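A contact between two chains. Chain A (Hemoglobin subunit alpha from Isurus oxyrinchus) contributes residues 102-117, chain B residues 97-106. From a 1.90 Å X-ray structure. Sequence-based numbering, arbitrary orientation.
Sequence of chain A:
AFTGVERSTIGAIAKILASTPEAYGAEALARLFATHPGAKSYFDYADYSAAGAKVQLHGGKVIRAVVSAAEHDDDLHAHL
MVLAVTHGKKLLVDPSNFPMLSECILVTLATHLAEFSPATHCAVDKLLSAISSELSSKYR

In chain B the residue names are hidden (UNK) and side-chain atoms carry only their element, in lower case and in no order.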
# COMPACT_ATOMS: atom_id res chain seq x y z
N SER A 102 -4.05 6.98 -9.85
CA SER A 102 -3.38 8.27 -9.74
C SER A 102 -1.97 8.29 -10.35
O SER A 102 -1.59 9.18 -11.11
CB SER A 102 -3.32 8.71 -8.28
OG SER A 102 -4.64 8.90 -7.80
N GLU A 103 -1.16 7.31 -9.99
CA GLU A 103 0.19 7.27 -10.50
C GLU A 103 0.25 7.04 -12.01
O GLU A 103 1.10 7.61 -12.72
CB GLU A 103 0.97 6.18 -9.75
CG GLU A 103 2.49 6.21 -10.08
CD GLU A 103 3.22 7.49 -9.59
OE1 GLU A 103 4.30 7.81 -10.13
OE2 GLU A 103 2.74 8.13 -8.64
N CYS A 104 -0.66 6.22 -12.52
CA CYS A 104 -0.85 6.03 -13.95
C CYS A 104 -1.31 7.33 -14.66
O CYS A 104 -0.88 7.55 -15.75
CB CYS A 104 -1.87 4.90 -14.24
SG CYS A 104 -1.16 3.34 -13.79
N ILE A 105 -2.12 8.18 -14.02
CA ILE A 105 -2.44 9.47 -14.61
C ILE A 105 -1.20 10.35 -14.65
O ILE A 105 -0.94 11.04 -15.66
CB ILE A 105 -3.59 10.22 -13.82
CG1 ILE A 105 -4.94 9.53 -14.05
CG2 ILE A 105 -3.74 11.68 -14.36
CD1 ILE A 105 -6.09 10.00 -13.13
N LEU A 106 -0.41 10.32 -13.58
CA LEU A 106 0.78 11.18 -13.50
C LEU A 106 1.76 10.74 -14.58
O LEU A 106 2.36 11.57 -15.25
CB LEU A 106 1.44 11.06 -12.14
CG LEU A 106 0.61 11.70 -11.00
CD1 LEU A 106 1.34 11.39 -9.72
CD2 LEU A 106 0.45 13.24 -11.20
N VAL A 107 2.00 9.43 -14.68
CA VAL A 107 2.89 8.94 -15.76
C VAL A 107 2.44 9.31 -17.18
O VAL A 107 3.25 9.67 -18.03
CB VAL A 107 3.15 7.43 -15.62
CG1 VAL A 107 3.80 6.86 -16.96
CG2 VAL A 107 3.93 7.19 -14.33
N THR A 108 1.15 9.22 -17.45
CA THR A 108 0.58 9.70 -18.71
C THR A 108 0.93 11.17 -18.93
O THR A 108 1.26 11.57 -20.06
CB THR A 108 -0.98 9.52 -18.74
OG1 THR A 108 -1.30 8.13 -18.60
CG2 THR A 108 -1.66 10.13 -19.98
N LEU A 109 0.83 12.02 -17.90
CA LEU A 109 1.10 13.46 -18.16
C LEU A 109 2.58 13.65 -18.48
O LEU A 109 2.95 14.46 -19.36
CB LEU A 109 0.72 14.32 -16.94
CG LEU A 109 -0.80 14.24 -16.60
CD1 LEU A 109 -1.07 14.80 -15.12
CD2 LEU A 109 -1.60 15.03 -17.64
N ALA A 110 3.41 12.87 -17.78
CA ALA A 110 4.84 12.95 -17.95
C ALA A 110 5.20 12.58 -19.37
O ALA A 110 6.18 13.08 -19.90
CB ALA A 110 5.57 12.00 -16.97
N THR A 111 4.44 11.67 -19.99
CA THR A 111 4.82 11.26 -21.35
C THR A 111 4.37 12.30 -22.35
O THR A 111 4.85 12.34 -23.46
CB THR A 111 4.20 9.94 -21.80
OG1 THR A 111 2.79 10.12 -22.02
CG2 THR A 111 4.49 8.78 -20.78
N HIS A 112 3.42 13.16 -21.94
CA HIS A 112 2.75 14.11 -22.87
C HIS A 112 3.11 15.55 -22.75
O HIS A 112 3.37 16.18 -23.74
CB HIS A 112 1.22 13.99 -22.76
CG HIS A 112 0.69 12.81 -23.49
ND1 HIS A 112 0.56 12.80 -24.85
CD2 HIS A 112 0.30 11.58 -23.06
CE1 HIS A 112 0.06 11.63 -25.23
NE2 HIS A 112 -0.11 10.88 -24.16
N LEU A 113 3.10 16.08 -21.54
CA LEU A 113 3.23 17.51 -21.34
C LEU A 113 4.67 17.96 -21.65
O LEU A 113 5.65 17.29 -21.25
CB LEU A 113 2.84 17.88 -19.90
CG LEU A 113 1.39 18.16 -19.54
CD1 LEU A 113 0.49 17.30 -20.36
CD2 LEU A 113 1.13 17.95 -18.00
N ALA A 114 4.77 19.10 -22.35
CA ALA A 114 6.08 19.71 -22.59
C ALA A 114 6.74 19.95 -21.26
O ALA A 114 7.91 19.69 -21.07
CB ALA A 114 5.92 20.99 -23.40
N GLU A 115 5.98 20.36 -20.27
CA GLU A 115 6.58 20.63 -19.00
C GLU A 115 5.93 19.78 -17.85
O GLU A 115 4.73 19.80 -17.63
CB GLU A 115 6.51 22.15 -18.76
CG GLU A 115 6.90 23.07 -20.00
CD GLU A 115 8.42 23.33 -20.10
OE1 GLU A 115 9.15 22.35 -20.19
OE2 GLU A 115 8.90 24.51 -20.08
N PHE A 116 6.73 19.01 -17.14
CA PHE A 116 6.21 18.22 -16.00
C PHE A 116 7.43 18.27 -15.10
O PHE A 116 8.32 17.41 -15.08
CB PHE A 116 5.76 16.80 -16.44
CG PHE A 116 4.94 16.07 -15.39
CD1 PHE A 116 3.63 16.46 -15.11
CD2 PHE A 116 5.46 14.98 -14.73
CE1 PHE A 116 2.88 15.75 -14.16
CE2 PHE A 116 4.71 14.28 -13.75
CZ PHE A 116 3.41 14.68 -13.49
N SER A 117 7.48 19.35 -14.34
CA SER A 117 8.55 19.59 -13.42
C SER A 117 8.13 18.93 -12.09
O SER A 117 6.95 18.59 -11.90
CB SER A 117 8.72 21.10 -13.20
OG SER A 117 7.64 21.56 -12.48
N UNK B 97 12.21 4.66 -7.26
CA UNK B 97 12.04 3.98 -8.55
C UNK B 97 10.83 4.54 -9.31
O UNK B 97 10.89 4.67 -10.48
o UNK B 97 10.81 2.12 -7.64
c UNK B 97 13.27 1.89 -7.78
c UNK B 97 11.96 2.47 -8.41
N UNK B 98 9.75 4.90 -8.63
CA UNK B 98 8.59 5.53 -9.32
C UNK B 98 8.98 6.87 -9.95
O UNK B 98 8.47 7.24 -11.01
o UNK B 98 6.02 4.33 -6.97
c UNK B 98 7.38 5.72 -8.37
o UNK B 98 6.82 3.38 -8.79
c UNK B 98 6.68 4.39 -8.02
N UNK B 99 9.88 7.60 -9.31
CA UNK B 99 10.34 8.86 -9.89
C UNK B 99 11.20 8.61 -11.11
O UNK B 99 11.22 9.39 -11.99
o UNK B 99 10.48 9.82 -7.67
c UNK B 99 11.18 9.63 -8.87
N UNK B 100 11.94 7.50 -11.10
CA UNK B 100 12.75 7.10 -12.21
C UNK B 100 11.85 6.83 -13.37
O UNK B 100 12.16 7.19 -14.50
c UNK B 100 16.69 6.32 -9.98
c UNK B 100 15.84 5.93 -12.62
c UNK B 100 15.33 6.15 -10.26
c UNK B 100 14.91 5.94 -11.59
c UNK B 100 17.63 6.30 -11.04
c UNK B 100 17.19 6.12 -12.37
c UNK B 100 13.47 5.77 -11.90
N UNK B 101 10.77 6.10 -13.10
CA UNK B 101 9.78 5.79 -14.15
C UNK B 101 9.23 7.09 -14.73
O UNK B 101 9.08 7.20 -15.94
c UNK B 101 7.47 4.83 -14.58
c UNK B 101 8.46 2.61 -12.57
c UNK B 101 8.66 4.89 -13.59
c UNK B 101 9.24 3.48 -13.42
N UNK B 102 8.91 8.07 -13.87
CA UNK B 102 8.44 9.38 -14.38
C UNK B 102 9.53 10.00 -15.28
O UNK B 102 9.20 10.58 -16.30
c UNK B 102 7.80 11.82 -13.75
c UNK B 102 6.67 9.79 -12.67
c UNK B 102 7.99 10.31 -13.25
N UNK B 103 10.83 9.78 -14.95
CA UNK B 103 11.89 10.40 -15.74
C UNK B 103 12.09 9.64 -17.06
O UNK B 103 12.35 10.23 -18.08
c UNK B 103 12.84 13.03 -14.45
c UNK B 103 13.20 10.54 -14.98
c UNK B 103 13.22 11.66 -13.91
o UNK B 103 12.35 13.85 -13.62
o UNK B 103 13.09 13.31 -15.66
N UNK B 104 11.96 8.33 -17.01
CA UNK B 104 11.91 7.53 -18.28
C UNK B 104 10.73 7.89 -19.22
O UNK B 104 10.89 7.86 -20.42
c UNK B 104 13.20 5.50 -17.29
c UNK B 104 12.92 4.14 -16.55
c UNK B 104 14.37 5.38 -18.36
c UNK B 104 11.89 6.04 -17.91
N UNK B 105 9.56 8.18 -18.67
CA UNK B 105 8.41 8.72 -19.41
C UNK B 105 8.74 10.05 -20.13
O UNK B 105 8.44 10.27 -21.30
c UNK B 105 7.18 8.88 -18.44
N UNK B 106 9.40 10.94 -19.41
CA UNK B 106 9.81 12.25 -19.90
C UNK B 106 10.84 12.10 -21.04
O UNK B 106 10.88 12.89 -21.96
c UNK B 106 9.49 14.37 -18.45
c UNK B 106 10.33 13.13 -18.70
n UNK B 106 9.98 15.52 -17.87
c UNK B 106 8.24 14.66 -18.86
n UNK B 106 7.96 15.93 -18.44
c UNK B 106 9.03 16.43 -17.84
O HOH W 1 5.93 6.47 -11.46

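Position 97 of chain B has three side-chain atoms, a carbon carrying one oxygen and one carbon. This is threonine, B:Thr97, too far from chain A to touch it; its hydroxyl is hydrogen-bonded elsewhere in the structure. Position 98 has two carbons, the second bearing two oxygens, and lies against A:Glu103; this is the short carboxylate of aspartate. The CB of B:Asp98 lies 4.1 Å from OE1 of A:Glu103, and a water bridges the two chains, donating to A:Glu103 OE1 at 2.5 Å and to B:Asp98 O at 2.7 Å. The water can serve both because each offers it an acceptor.

At position 99 one carbon and one oxygen make a serine; B:Ser99 points away from chain A. Position 100 carries a carbon and a six-carbon ring with no further atom, hence phenylalanine, and B:Phe100 is buried out of reach of this contact. Four carbons at position 101, forked at the first with one arm two carbons long and touching A:Val107, define isoleucine. B:Ile101 points toward chain A, and its CG2 comes within 4.3 Å of A:Val107 CG2.

Position 102 has three carbons forked at the first, packed among A:Val107, A:Ala110 and A:Phe116; this is valine. Its compact fork suits a crowded apolar site: B:Val102 CG2 lies 4.1 Å from A:Val107 CG2, while its CG1 is 3.9 Å from both A:Ala110 CB and A:Phe116 CE2, at the edge of the phenylalanine ring.

Three carbons ending in two oxygens at position 103 give glutamate; B:Glu103 starts away from chain A and has a carboxylate oxygen bonded elsewhere in the structure. Position 104, four carbons forked at the second, is leucine, and B:Leu104 is buried beyond reach. A single carbon at position 105, set against A:Ala110 and A:Thr111, means alanine. Here the backbones come close, 4.8 Å between the CA atoms of A:Thr111 and B:Ala105, and the small methyl fits, its CB 3.6 Å from A:Thr111 CG2 and 3.8 Å from A:Ala110 CB.

At position 106 a carbon leads to a five-membered ring of three carbons and two nitrogens, which meets A:Phe116: histidine. Although its CA-to-CB bond points away, the ring of B:His106 swings back to chain A, with NE2 3.1 Å from A:Phe116 CB, and it has more area covered by the other stretch than any other residue here.

The helices cross at -32°, their axes approaching to 7.8 Å. Small and branched apolar side chains pack where they converge, with B:His106 reaching the loop that follows the chain A helix. No direct hydrogen bond joins the stretches; apolar packing and one bridging water hold them together.

Chain B (97-106) TDSFIVELAH
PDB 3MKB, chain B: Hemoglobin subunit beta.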